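Glycoside hydrolase family 81 (Clostridium thermocellum, PDB 6FOP) probably hydrolyses beta-1,3-glucans such as laminarin as part of the cellulosome, through a family 81 glycoside hydrolase domain. Local coordinates at residues Q32-W40 with T462-D471; E448-W457 with N513-L523. All blocks are in the same frame, centred on the assembly; numbering follows the deposited sequence.

Going from the N terminus, the chain first lays down the loop 32-40, then runs through the sheets of the N-terminal half and into the helical domain, reaching 448-457 before it turns back as 462-471 to close interaction 1 over 421 intervening residues. Interaction 2 closes a much shorter loop, of 55 residues, when 513-523 packs on 448-457. Because 462-471 lies between the two halves of interaction 2, the loops cross. The contacts also touch: Leu467 N probably bonds to Asn456 O, and Arg468 makes a salt bridge with Asp453. Interaction 1 thus ties the N-terminal loop, through the calcium-binding segment 462-471, to the helix pair of interaction 2.

Interaction 1 of 2, residues Q32-W40 with T462-D471; sequences QGAVPTNSW and TRFPFLRNFD. With CA (calcium ion), chain B.
Thr37 OG1 is gripped from two directions: it accepts from Arg468 NH1 at 2.9 Å and donates to its neighbour Asn38 OD1 at 2.7 Å. The hydroxyl lies almost exactly in the guanidinium plane and the N-H points nearly straight at it (164°). Arg468 sets CG anti to its backbone N (chi1 -172°) and keeps chi2 extended, which carries CG and CD past Thr37 OG1 and Asn38 OD1; the bend at chi3 then turns the guanidinium so that NH1 meets the hydroxyl. Pro465 CG rests over one guanidinium face near its rim, and NH1 also gives to a water shared with Val35 O. The far nitrogen NH2 donates to Gly398 O, so the group is fixed at several points of its edge.

Farther up the loop, Ala34 N bonds to Thr462 O (2.9 Å), and Pro36 CA packs on Pro465 CB at 3.7 Å. At the other end a water joins Trp40 NE1 (2.9 Å) to Asp471 OD1 (2.8 Å), while Asp471 OD2 accepts from Trp478 NE1.

Between these anchors sits a seven-coordinate calcium ion. Leu467 O, Arg468 O and Phe470 O bind it directly, the last at 2.3 Å, and four waters complete the shell. Residues 37-39 supply second-shell partners: three of those waters donate to Thr37 O, Asn38 O and Ser39 OG, so the ion and its water coat glue the two irregular segments together where few direct bonds exist.

The calcium end is buried, while the Gly33-Thr462 end reaches the surface. Asn469 touches helix 440-455 through Ile454, Phe470 leans on helix 514-534 through Leu523 and Thr526, and Phe466 and Leu467 pack against Trp232 of strand 223-235.

Interaction 2 of 2, residues E448-W457 with N513-L523; sequences ELLIKDIANW and NKTIRDLGIYL
Helices 448-455 and 514-523 run roughly the same way, inclined at 39°, with their axes 12.7 Å apart at closest approach. Both belong to the helical domain, which in family 81 is an (alpha/alpha)6 barrel. At that separation the backbones stay apart and side chains span the gap, centred on Trp457, two residues on from Ala455.

Ile516 lies over one face of the indole: its CG1 is 4.1 Å from the centroid of the six-membered ring and 22° off the normal, a CH-pi contact. Its extended chain carries CD1 on to Trp457 CH2 at 3.8 Å. The ammonium of Lys452 lies over the rim of the opposite face; it donates to Asn456 OD1 and forms a salt bridge with Asp461. Thr515 CG2 reaches the pyrrole end, 3.6 Å from Trp457 NE1, and Leu519 CD2 approaches the benzo end obliquely, 3.6 Å from Trp457 CE3.

Leu519 has a second job. The same CD2 lies 3.4 Å from Ala455 O, and the Leu519 and Ile451 side chains run antiparallel past one another, CD2 meeting Ile451 CG2. Ala455 CB then touches Leu523 CD1 at 3.9 Å. Helix 494-511 joins this apolar seam, with Trp507 against Ile451, Ile504 against Ile516 and Trp501 against Leu523.

The second helix starts cleanly at its N-cap: Asn513 OD1 receives Ile516 N at 3.0 Å, nearly straight at 169°, with the donor standing above the plane of the side-chain carbonyl.

Interaction 1 of 2, residues Q32-W40 with T462-D471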
loop_
_atom_site.group_PDB
_atom_site.type_symbol
_atom_site.label_atom_id
_atom_site.label_comp_id
_atom_site.label_asym_id
_atom_site.label_seq_id
_atom_site.Cartn_x
_atom_site.Cartn_y
_atom_site.Cartn_z
ATOM N N GLN A 32 -4.519 20.286 10.476
ATOM C CA GLN A 32 -4.988 21.224 9.454
ATOM C C GLN A 32 -4.813 20.641 8.057
ATOM O O GLN A 32 -3.988 19.772 7.836
ATOM C CB GLN A 32 -4.219 22.538 9.562
ATOM C CG GLN A 32 -4.361 23.249 10.911
ATOM C CD GLN A 32 -3.673 24.592 10.931
ATOM O OE1 GLN A 32 -2.440 24.687 10.841
ATOM N NE2 GLN A 32 -4.460 25.644 11.049
ATOM N N GLY A 33 -5.577 21.184 7.118
ATOM C CA GLY A 33 -5.604 20.688 5.760
ATOM C C GLY A 33 -6.317 19.360 5.633
ATOM O O GLY A 33 -6.962 18.869 6.557
ATOM N N ALA A 34 -6.180 18.751 4.475
ATOM C CA ALA A 34 -6.867 17.498 4.225
ATOM C C ALA A 34 -6.455 16.421 5.234
ATOM O O ALA A 34 -5.278 16.320 5.611
ATOM C CB ALA A 34 -6.618 17.045 2.811
ATOM N N VAL A 35 -7.425 15.624 5.635
ATOM C CA VAL A 35 -7.273 14.651 6.719
ATOM C C VAL A 35 -6.785 13.314 6.175
ATOM O O VAL A 35 -7.423 12.739 5.305
ATOM C CB VAL A 35 -8.629 14.475 7.428
ATOM C CG1 VAL A 35 -8.527 13.447 8.533
ATOM C CG2 VAL A 35 -9.124 15.823 7.952
ATOM N N PRO A 36 -5.647 12.793 6.674
ATOM C CA PRO A 36 -5.225 11.461 6.235
ATOM C C PRO A 36 -6.283 10.393 6.500
ATOM O O PRO A 36 -6.947 10.411 7.547
ATOM C CB PRO A 36 -3.961 11.196 7.071
ATOM C CG PRO A 36 -3.458 12.579 7.356
ATOM C CD PRO A 36 -4.676 13.391 7.598
ATOM N N THR A 37 -6.432 9.474 5.544
ATOM C CA THR A 37 -7.335 8.320 5.656
ATOM C C THR A 37 -6.619 7.074 5.140
ATOM O O THR A 37 -5.452 7.130 4.716
ATOM C CB THR A 37 -8.611 8.553 4.814
ATOM O OG1 THR A 37 -8.286 8.582 3.419
ATOM C CG2 THR A 37 -9.284 9.862 5.176
ATOM N N ASN A 38 -7.309 5.943 5.168
ATOM C CA ASN A 38 -6.795 4.734 4.542
ATOM C C ASN A 38 -5.476 4.295 5.131
ATOM O O ASN A 38 -4.548 3.926 4.426
ATOM C CB ASN A 38 -6.680 4.840 3.005
ATOM C CG ASN A 38 -8.013 5.094 2.356
ATOM O OD1 ASN A 38 -8.429 6.239 2.176
ATOM N ND2 ASN A 38 -8.686 4.009 1.949
ATOM N N SER A 39 -5.399 4.333 6.468
ATOM C CA SER A 39 -4.172 3.949 7.121
ATOM C C SER A 39 -4.442 3.176 8.427
ATOM O O SER A 39 -5.580 2.868 8.786
ATOM C CB SER A 39 -3.341 5.209 7.340
ATOM O OG SER A 39 -2.004 4.912 7.762
ATOM N N TRP A 40 -3.370 2.843 9.108
ATOM C CA TRP A 40 -3.458 2.055 10.331
ATOM C C TRP A 40 -3.978 2.864 11.527
ATOM O O TRP A 40 -4.542 2.313 12.458
ATOM C CB TRP A 40 -2.093 1.435 10.644
ATOM C CG TRP A 40 -0.983 2.438 10.760
ATOM C CD1 TRP A 40 -0.211 2.936 9.743
ATOM C CD2 TRP A 40 -0.520 3.096 11.953
ATOM N NE1 TRP A 40 0.670 3.866 10.199
ATOM C CE2 TRP A 40 0.536 3.952 11.568
ATOM C CE3 TRP A 40 -0.852 2.993 13.318
ATOM C CZ2 TRP A 40 1.219 4.755 12.482
ATOM C CZ3 TRP A 40 -0.168 3.782 14.219
ATOM C CH2 TRP A 40 0.870 4.651 13.806
ATOM N N THR A 462 -2.407 21.304 0.431
ATOM C CA THR A 462 -3.297 20.931 1.527
ATOM C C THR A 462 -4.657 20.406 1.094
ATOM O O THR A 462 -5.477 20.044 1.942
ATOM C CB THR A 462 -3.538 22.143 2.466
ATOM O OG1 THR A 462 -4.168 23.201 1.725
ATOM C CG2 THR A 462 -2.244 22.646 3.044
ATOM N N ARG A 463 -4.903 20.324 -0.216
ATOM C CA ARG A 463 -6.204 19.856 -0.698
ATOM C C ARG A 463 -6.386 18.352 -0.533
ATOM O O ARG A 463 -7.509 17.871 -0.490
ATOM C CB ARG A 463 -6.372 20.203 -2.181
ATOM C CG ARG A 463 -6.373 21.696 -2.475
ATOM C CD ARG A 463 -6.367 21.976 -3.976
ATOM N NE ARG A 463 -5.161 21.412 -4.589
ATOM C CZ ARG A 463 -4.922 21.318 -5.892
ATOM N NH1 ARG A 463 -5.803 21.775 -6.777
ATOM N NH2 ARG A 463 -3.795 20.757 -6.300
ATOM N N PHE A 464 -5.273 17.622 -0.464
ATOM C CA PHE A 464 -5.271 16.164 -0.352
ATOM C C PHE A 464 -4.189 15.780 0.639
ATOM O O PHE A 464 -3.152 16.428 0.677
ATOM C CB PHE A 464 -4.969 15.504 -1.715
ATOM C CG PHE A 464 -5.933 15.907 -2.809
ATOM C CD1 PHE A 464 -7.178 15.327 -2.897
ATOM C CD2 PHE A 464 -5.614 16.936 -3.680
ATOM C CE1 PHE A 464 -8.076 15.722 -3.862
ATOM C CE2 PHE A 464 -6.509 17.341 -4.649
ATOM C CZ PHE A 464 -7.739 16.731 -4.743
ATOM N N PRO A 465 -4.409 14.704 1.410
ATOM C CA PRO A 465 -3.393 14.307 2.363
ATOM C C PRO A 465 -2.208 13.649 1.652
ATOM O O PRO A 465 -2.322 13.247 0.478
ATOM C CB PRO A 465 -4.136 13.331 3.263
ATOM C CG PRO A 465 -5.116 12.666 2.345
ATOM C CD PRO A 465 -5.520 13.739 1.356
ATOM N N PHE A 466 -1.084 13.537 2.328
ATOM C CA PHE A 466 0.124 12.944 1.761
ATOM C C PHE A 466 -0.058 11.443 1.594
ATOM O O PHE A 466 -0.378 10.748 2.553
ATOM C CB PHE A 466 1.311 13.230 2.673
ATOM C CG PHE A 466 2.633 12.771 2.134
ATOM C CD1 PHE A 466 3.243 13.438 1.085
ATOM C CD2 PHE A 466 3.311 11.731 2.734
ATOM C CE1 PHE A 466 4.465 13.012 0.623
ATOM C CE2 PHE A 466 4.544 11.315 2.279
ATOM C CZ PHE A 466 5.115 11.965 1.226
ATOM N N LEU A 467 0.109 10.948 0.373
ATOM C CA LEU A 467 0.080 9.508 0.076
ATOM C C LEU A 467 -1.073 8.768 0.728
ATOM O O LEU A 467 -0.876 7.874 1.585
ATOM C CB LEU A 467 1.426 8.861 0.436
ATOM C CG LEU A 467 2.691 9.343 -0.254
ATOM C CD1 LEU A 467 3.881 8.519 0.214
ATOM C CD2 LEU A 467 2.559 9.310 -1.786
ATOM N N ARG A 468 -2.284 9.099 0.305
ATOM C CA ARG A 468 -3.459 8.515 0.939
ATOM C C ARG A 468 -3.406 7.008 1.096
ATOM O O ARG A 468 -3.266 6.482 2.216
ATOM C CB ARG A 468 -4.766 8.927 0.253
ATOM C CG ARG A 468 -6.009 8.482 1.007
ATOM C CD ARG A 468 -7.287 8.593 0.201
ATOM N NE ARG A 468 -7.465 9.939 -0.322
ATOM C CZ ARG A 468 -7.950 10.975 0.364
ATOM N NH1 ARG A 468 -8.338 10.860 1.643
ATOM N NH2 ARG A 468 -8.015 12.164 -0.213
ATOM N N ASN A 469 -3.525 6.260 -0.010
ATOM C CA ASN A 469 -3.678 4.814 0.149
ATOM C C ASN A 469 -2.406 4.062 0.544
ATOM O O ASN A 469 -2.490 3.025 1.223
ATOM C CB ASN A 469 -4.325 4.201 -1.070
ATOM C CG ASN A 469 -5.749 4.671 -1.224
ATOM O OD1 ASN A 469 -5.982 5.692 -1.892
ATOM N ND2 ASN A 469 -6.689 3.998 -0.598
ATOM N N PHE A 470 -1.238 4.594 0.190
ATOM C CA PHE A 470 0.011 3.898 0.442
ATOM C C PHE A 470 0.452 4.109 1.881
ATOM O O PHE A 470 0.420 5.258 2.353
ATOM C CB PHE A 470 1.095 4.367 -0.500
ATOM C CG PHE A 470 2.320 3.499 -0.482
ATOM C CD1 PHE A 470 2.266 2.199 -1.015
ATOM C CD2 PHE A 470 3.522 3.959 -0.010
ATOM C CE1 PHE A 470 3.390 1.390 -1.022
ATOM C CE2 PHE A 470 4.647 3.152 -0.034
ATOM C CZ PHE A 470 4.575 1.862 -0.542
ATOM N N ASP A 471 0.924 3.055 2.549
ATOM C CA ASP A 471 1.517 3.123 3.912
ATOM C C ASP A 471 3.038 3.001 3.700
ATOM O O ASP A 471 3.543 1.932 3.342
ATOM C CB ASP A 471 0.992 1.968 4.735
ATOM C CG ASP A 471 1.536 1.924 6.163
ATOM O OD1 ASP A 471 2.709 2.317 6.356
ATOM O OD2 ASP A 471 0.796 1.383 7.029
HETATM CA CA CA B . -1.132 6.567 3.491
HETATM O O HOH W 1 -9.093 13.057 3.187
HETATM O O HOH W 2 -2.755 7.677 4.831
HETATM O O HOH W 3 -1.999 4.326 3.822
HETATM O O HOH W 4 -9.391 5.592 -0.677
HETATM O O HOH W 5 -0.179 5.811 5.599
HETATM O O HOH W 6 2.787 4.324 8.333
HETATM O O HOH W 7 0.249 8.433 4.059
#

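Interaction 2 of 2, residues E448-W457 with N513-L523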
loop_
_atom_site.group_PDB
_atom_site.type_symbol
_atom_site.label_atom_id
_atom_site.label_comp_id
_atom_site.label_asym_id
_atom_site.label_seq_id
_atom_site.Cartn_x
_atom_site.Cartn_y
_atom_site.Cartn_z
ATOM N N GLU A 448 -4.172 14.745 -12.930
ATOM C CA GLU A 448 -3.248 14.894 -11.814
ATOM C C GLU A 448 -3.995 15.073 -10.492
ATOM O O GLU A 448 -3.467 14.691 -9.457
ATOM C CB GLU A 448 -2.166 15.940 -12.147
ATOM C CG GLU A 448 -1.233 15.336 -13.195
ATOM C CD GLU A 448 -0.223 16.263 -13.825
ATOM O OE1 GLU A 448 -0.056 17.438 -13.399
ATOM O OE2 GLU A 448 0.412 15.779 -14.766
ATOM N N LEU A 449 -5.238 15.564 -10.527
ATOM C CA LEU A 449 -6.060 15.586 -9.308
ATOM C C LEU A 449 -6.427 14.165 -8.817
ATOM O O LEU A 449 -6.446 13.900 -7.611
ATOM C CB LEU A 449 -7.307 16.447 -9.476
ATOM C CG LEU A 449 -7.142 17.967 -9.536
ATOM C CD1 LEU A 449 -8.529 18.591 -9.497
ATOM C CD2 LEU A 449 -6.366 18.519 -8.374
ATOM N N LEU A 450 -6.685 13.231 -9.744
ATOM C CA LEU A 450 -6.904 11.821 -9.351
ATOM C C LEU A 450 -5.635 11.254 -8.735
ATOM O O LEU A 450 -5.703 10.535 -7.728
ATOM C CB LEU A 450 -7.355 10.922 -10.527
ATOM C CG LEU A 450 -8.849 10.882 -10.784
ATOM C CD1 LEU A 450 -9.430 12.206 -11.189
ATOM C CD2 LEU A 450 -9.164 9.809 -11.831
ATOM N N ILE A 451 -4.478 11.565 -9.323
ATOM C CA ILE A 451 -3.210 11.126 -8.742
ATOM C C ILE A 451 -3.061 11.682 -7.312
ATOM O O ILE A 451 -2.710 10.936 -6.389
ATOM C CB ILE A 451 -1.983 11.522 -9.594
ATOM C CG1 ILE A 451 -2.098 10.902 -11.002
ATOM C CG2 ILE A 451 -0.679 11.091 -8.893
ATOM C CD1 ILE A 451 -0.983 11.298 -11.943
ATOM N N LYS A 452 -3.358 12.966 -7.136
ATOM C CA LYS A 452 -3.242 13.594 -5.827
ATOM C C LYS A 452 -4.234 13.035 -4.838
ATOM O O LYS A 452 -3.909 12.929 -3.642
ATOM C CB LYS A 452 -3.336 15.131 -5.890
ATOM C CG LYS A 452 -2.126 15.774 -6.500
ATOM C CD LYS A 452 -2.315 17.275 -6.653
ATOM C CE LYS A 452 -0.998 17.981 -6.903
ATOM N NZ LYS A 452 -0.221 18.131 -5.654
ATOM N N ASP A 453 -5.442 12.671 -5.255
ATOM C CA ASP A 453 -6.347 12.083 -4.299
ATOM C C ASP A 453 -5.774 10.792 -3.696
ATOM O O ASP A 453 -5.895 10.581 -2.492
ATOM C CB ASP A 453 -7.726 11.798 -4.899
ATOM C CG ASP A 453 -8.683 11.223 -3.871
ATOM O OD1 ASP A 453 -9.134 11.988 -2.967
ATOM O OD2 ASP A 453 -8.956 10.008 -3.948
ATOM N N ILE A 454 -5.145 9.933 -4.517
ATOM C CA ILE A 454 -4.692 8.635 -4.025
ATOM C C ILE A 454 -3.245 8.598 -3.571
ATOM O O ILE A 454 -2.889 7.737 -2.767
ATOM C CB ILE A 454 -4.936 7.519 -5.050
ATOM C CG1 ILE A 454 -4.068 7.665 -6.326
ATOM C CG2 ILE A 454 -6.434 7.460 -5.363
ATOM C CD1 ILE A 454 -4.225 6.504 -7.300
ATOM N N ALA A 455 -2.442 9.554 -4.028
ATOM C CA ALA A 455 -0.982 9.503 -3.925
ATOM C C ALA A 455 -0.356 10.905 -4.034
ATOM O O ALA A 455 0.640 11.093 -4.698
ATOM C CB ALA A 455 -0.404 8.556 -4.961
ATOM N N ASN A 456 -0.920 11.868 -3.297
ATOM C CA ASN A 456 -0.358 13.219 -3.303
ATOM C C ASN A 456 1.087 13.162 -2.746
ATOM O O ASN A 456 1.322 12.623 -1.658
ATOM C CB ASN A 456 -1.205 14.179 -2.483
ATOM C CG ASN A 456 -0.705 15.606 -2.540
ATOM O OD1 ASN A 456 0.038 16.004 -3.446
ATOM N ND2 ASN A 456 -1.058 16.373 -1.521
ATOM N N TRP A 457 2.012 13.730 -3.484
ATOM C CA TRP A 457 3.454 13.760 -3.170
ATOM C C TRP A 457 3.887 15.106 -2.562
ATOM O O TRP A 457 5.032 15.232 -2.140
ATOM C CB TRP A 457 4.263 13.506 -4.453
ATOM C CG TRP A 457 4.077 14.593 -5.473
ATOM C CD1 TRP A 457 4.849 15.697 -5.619
ATOM C CD2 TRP A 457 3.025 14.712 -6.424
ATOM N NE1 TRP A 457 4.378 16.490 -6.619
ATOM C CE2 TRP A 457 3.245 15.915 -7.133
ATOM C CE3 TRP A 457 1.926 13.904 -6.780
ATOM C CZ2 TRP A 457 2.402 16.339 -8.158
ATOM C CZ3 TRP A 457 1.088 14.339 -7.776
ATOM C CH2 TRP A 457 1.335 15.539 -8.461
ATOM N N ASN A 513 7.218 14.375 -16.772
ATOM C CA ASN A 513 7.180 14.854 -15.401
ATOM C C ASN A 513 7.913 13.853 -14.500
ATOM O O ASN A 513 7.350 12.819 -14.080
ATOM C CB ASN A 513 5.736 15.095 -14.968
ATOM C CG ASN A 513 5.634 15.729 -13.601
ATOM O OD1 ASN A 513 6.457 15.467 -12.719
ATOM N ND2 ASN A 513 4.622 16.556 -13.415
ATOM N N LYS A 514 9.182 14.162 -14.213
ATOM C CA LYS A 514 10.025 13.238 -13.454
ATOM C C LYS A 514 9.534 13.093 -12.021
ATOM O O LYS A 514 9.646 12.021 -11.446
ATOM C CB LYS A 514 11.502 13.644 -13.476
ATOM C CG LYS A 514 12.182 13.484 -14.827
ATOM C CD LYS A 514 13.695 13.681 -14.740
ATOM C CE LYS A 514 14.314 13.934 -16.112
ATOM N NZ LYS A 514 14.101 12.815 -17.068
ATOM N N THR A 515 8.953 14.138 -11.444
ATOM C CA THR A 515 8.445 14.028 -10.059
ATOM C C THR A 515 7.342 12.973 -9.988
ATOM O O THR A 515 7.336 12.107 -9.101
ATOM C CB THR A 515 7.919 15.384 -9.555
ATOM O OG1 THR A 515 8.979 16.338 -9.546
ATOM C CG2 THR A 515 7.340 15.261 -8.160
ATOM N N ILE A 516 6.378 13.054 -10.902
ATOM C CA ILE A 516 5.278 12.098 -10.887
ATOM C C ILE A 516 5.770 10.716 -11.284
ATOM O O ILE A 516 5.398 9.716 -10.668
ATOM C CB ILE A 516 4.100 12.574 -11.757
ATOM C CG1 ILE A 516 3.494 13.851 -11.160
ATOM C CG2 ILE A 516 3.066 11.458 -11.891
ATOM C CD1 ILE A 516 2.322 14.430 -11.934
ATOM N N ARG A 517 6.635 10.640 -12.288
ATOM C CA ARG A 517 7.181 9.340 -12.666
ATOM C C ARG A 517 7.882 8.651 -11.484
ATOM O O ARG A 517 7.647 7.484 -11.209
ATOM C CB ARG A 517 8.166 9.466 -13.817
ATOM C CG ARG A 517 8.697 8.132 -14.257
ATOM C CD ARG A 517 9.942 8.299 -15.058
ATOM N NE ARG A 517 11.023 8.875 -14.265
ATOM C CZ ARG A 517 12.164 9.307 -14.775
ATOM N NH1 ARG A 517 12.378 9.262 -16.085
ATOM N NH2 ARG A 517 13.098 9.816 -13.980
ATOM N N ASP A 518 8.710 9.407 -10.775
ATOM C CA ASP A 518 9.530 8.829 -9.714
ATOM C C ASP A 518 8.671 8.440 -8.525
ATOM O O ASP A 518 8.976 7.455 -7.853
ATOM C CB ASP A 518 10.625 9.808 -9.305
ATOM C CG ASP A 518 11.696 10.003 -10.388
ATOM O OD1 ASP A 518 11.639 9.341 -11.454
ATOM O OD2 ASP A 518 12.592 10.830 -10.152
ATOM N N LEU A 519 7.597 9.196 -8.277
ATOM C CA LEU A 519 6.554 8.813 -7.315
ATOM C C LEU A 519 6.022 7.426 -7.671
ATOM O O LEU A 519 5.903 6.538 -6.809
ATOM C CB LEU A 519 5.424 9.839 -7.329
ATOM C CG LEU A 519 4.104 9.463 -6.634
ATOM C CD1 LEU A 519 4.258 9.378 -5.129
ATOM C CD2 LEU A 519 2.995 10.424 -7.027
ATOM N N GLY A 520 5.659 7.237 -8.932
ATOM C CA GLY A 520 5.177 5.937 -9.389
ATOM C C GLY A 520 6.176 4.822 -9.159
ATOM O O GLY A 520 5.796 3.718 -8.739
ATOM N N ILE A 521 7.442 5.080 -9.476
ATOM C CA ILE A 521 8.492 4.090 -9.302
ATOM C C ILE A 521 8.631 3.729 -7.834
ATOM O O ILE A 521 8.768 2.557 -7.478
ATOM C CB ILE A 521 9.806 4.516 -9.974
ATOM C CG1 ILE A 521 9.592 4.589 -11.490
ATOM C CG2 ILE A 521 10.950 3.578 -9.602
ATOM C CD1 ILE A 521 10.747 5.179 -12.260
ATOM N N TYR A 522 8.603 4.736 -6.976
ATOM C CA TYR A 522 8.618 4.526 -5.517
ATOM C C TYR A 522 7.482 3.615 -5.052
ATOM O O TYR A 522 7.681 2.593 -4.355
ATOM C CB TYR A 522 8.584 5.896 -4.809
ATOM C CG TYR A 522 8.142 5.874 -3.345
ATOM C CD1 TYR A 522 8.964 5.337 -2.361
ATOM C CD2 TYR A 522 6.895 6.338 -2.963
ATOM C CE1 TYR A 522 8.571 5.299 -1.029
ATOM C CE2 TYR A 522 6.494 6.274 -1.632
ATOM C CZ TYR A 522 7.329 5.766 -0.686
ATOM O OH TYR A 522 6.911 5.711 0.626
ATOM N N LEU A 523 6.261 3.983 -5.434
ATOM C CA LEU A 523 5.088 3.198 -5.021
ATOM C C LEU A 523 5.109 1.786 -5.556
ATOM O O LEU A 523 4.872 0.823 -4.827
ATOM C CB LEU A 523 3.803 3.920 -5.418
ATOM C CG LEU A 523 3.594 5.302 -4.792
ATOM C CD1 LEU A 523 2.481 6.063 -5.507
ATOM C CD2 LEU A 523 3.263 5.165 -3.301
HETATM O O HOH W 8 2.620 15.910 -16.060
#